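Local structure of protein synthesis inhibitor I (Hordeum vulgare, 4FBH) at residues F91-G96 with H146-A151. The protein belongs to the plant ribosome-inactivating protein family and holds adenosine monophosphate in a pocket. Numbering follows the deposited sequence.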
# COMPACT_ATOMS: atom_id res chain seq x y z
N PHE A 91 6.91 -2.91 -10.87
CA PHE A 91 6.61 -1.71 -11.62
C PHE A 91 7.08 -1.87 -13.07
O PHE A 91 8.05 -2.58 -13.33
CB PHE A 91 7.18 -0.44 -10.96
CG PHE A 91 8.68 -0.41 -10.86
CD1 PHE A 91 9.46 0.08 -11.90
CD2 PHE A 91 9.32 -0.84 -9.71
CE1 PHE A 91 10.84 0.11 -11.81
CE2 PHE A 91 10.71 -0.80 -9.61
CZ PHE A 91 11.47 -0.32 -10.67
N LYS A 92 6.36 -1.24 -13.99
CA LYS A 92 6.68 -1.34 -15.41
C LYS A 92 7.33 -0.05 -15.88
O LYS A 92 6.84 1.04 -15.61
CB LYS A 92 5.43 -1.64 -16.23
CG LYS A 92 5.70 -1.81 -17.71
CD LYS A 92 4.43 -1.71 -18.55
CE LYS A 92 3.69 -3.04 -18.60
NZ LYS A 92 2.53 -2.97 -19.54
N SER A 93 8.45 -0.19 -16.59
CA SER A 93 9.22 0.96 -17.05
C SER A 93 8.81 1.36 -18.45
O SER A 93 8.12 0.60 -19.12
CB SER A 93 10.71 0.64 -17.02
OG SER A 93 11.29 1.05 -15.80
N SER A 94 9.24 2.54 -18.89
CA SER A 94 8.87 3.03 -20.22
C SER A 94 9.30 2.12 -21.37
O SER A 94 8.65 2.09 -22.41
CB SER A 94 9.36 4.47 -20.43
OG SER A 94 10.75 4.59 -20.19
N ASP A 95 10.37 1.34 -21.19
CA ASP A 95 10.74 0.36 -22.20
C ASP A 95 9.85 -0.88 -22.18
O ASP A 95 9.98 -1.76 -23.04
CB ASP A 95 12.23 -0.02 -22.13
CG ASP A 95 12.63 -0.68 -20.81
OD1 ASP A 95 11.76 -1.23 -20.10
OD2 ASP A 95 13.83 -0.67 -20.49
N GLY A 96 8.95 -0.96 -21.20
CA GLY A 96 8.02 -2.08 -21.09
C GLY A 96 8.51 -3.23 -20.21
O GLY A 96 7.91 -4.30 -20.20
N HIS A 146 10.29 5.39 -14.05
CA HIS A 146 9.85 5.33 -15.44
C HIS A 146 11.05 5.33 -16.40
O HIS A 146 10.98 4.74 -17.48
CB HIS A 146 8.94 6.52 -15.77
CG HIS A 146 7.99 6.28 -16.89
ND1 HIS A 146 7.18 5.16 -16.96
CD2 HIS A 146 7.69 7.02 -17.98
CE1 HIS A 146 6.43 5.22 -18.05
NE2 HIS A 146 6.72 6.34 -18.69
N GLY A 147 12.13 6.00 -16.01
CA GLY A 147 13.34 6.11 -16.82
C GLY A 147 14.40 5.06 -16.53
O GLY A 147 15.50 5.09 -17.08
N ARG A 148 14.06 4.13 -15.65
CA ARG A 148 14.96 3.03 -15.30
C ARG A 148 15.30 2.17 -16.51
O ARG A 148 14.41 1.73 -17.24
CB ARG A 148 14.35 2.17 -14.20
CG ARG A 148 15.24 1.04 -13.76
CD ARG A 148 14.68 0.33 -12.55
NE ARG A 148 15.50 -0.82 -12.18
CZ ARG A 148 16.52 -0.76 -11.34
NH1 ARG A 148 16.84 0.39 -10.78
NH2 ARG A 148 17.22 -1.86 -11.05
N THR A 149 16.59 1.94 -16.72
CA THR A 149 17.08 1.02 -17.74
C THR A 149 17.71 -0.20 -17.07
O THR A 149 18.04 -0.16 -15.88
CB THR A 149 18.14 1.71 -18.63
OG1 THR A 149 19.34 1.91 -17.87
CG2 THR A 149 17.64 3.06 -19.12
N LYS A 150 17.88 -1.28 -17.81
CA LYS A 150 18.48 -2.49 -17.26
C LYS A 150 19.90 -2.24 -16.75
O LYS A 150 20.34 -2.86 -15.79
CB LYS A 150 18.45 -3.62 -18.29
CG LYS A 150 19.15 -4.90 -17.83
CD LYS A 150 18.63 -5.38 -16.48
CE LYS A 150 19.57 -6.39 -15.84
NZ LYS A 150 19.36 -7.79 -16.33
N ALA A 151 20.61 -1.31 -17.38
CA ALA A 151 21.99 -1.01 -16.99
C ALA A 151 22.07 -0.29 -15.65
O ALA A 151 23.15 -0.11 -15.11
CB ALA A 151 22.70 -0.19 -18.07
O HOH W 1 14.20 -0.83 -17.94
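The carbonyl O of H146, at the end of helix 135-146, takes two bonds from S94. S94 N approaches on a lone pair in the carbonyl plane, 3.1 Å from H146 O and nearly straight at 163°, while S94 OG donates to that O over 2.7 Å, tilted from the plane. Serine suits this place: a chi1 of 54° turns OG back over its own backbone, where it reaches the acceptor that S94 N already uses. Its CB meanwhile lies over one face of the imidazole, 3.8 Å from the H146 ring centroid, a CH-pi contact. S94 belongs to a type I turn, S93 to G96, closed by G96 N to S93 O; G96 has the positive phi that favours glycine. Water 1 bridges the loops by donating to D95 OD2 (2.6 Å) and to R148 O, while D95 OD1 bonds T97. Deeper, the extended R148 chain brings R148 CD to the edge of the F91 ring, 3.8 Å from F91 CZ; the R148 guanidinium hydrogen-bonds Q159 and makes a cation-pi contact with W99. The hairpin turn joining strands 88-92 and 98-100 is thus tied to the last carbonyl of helix 135-146, which the backbone N-H and the hydroxyl of S94 satisfy in place of a further helical N-H.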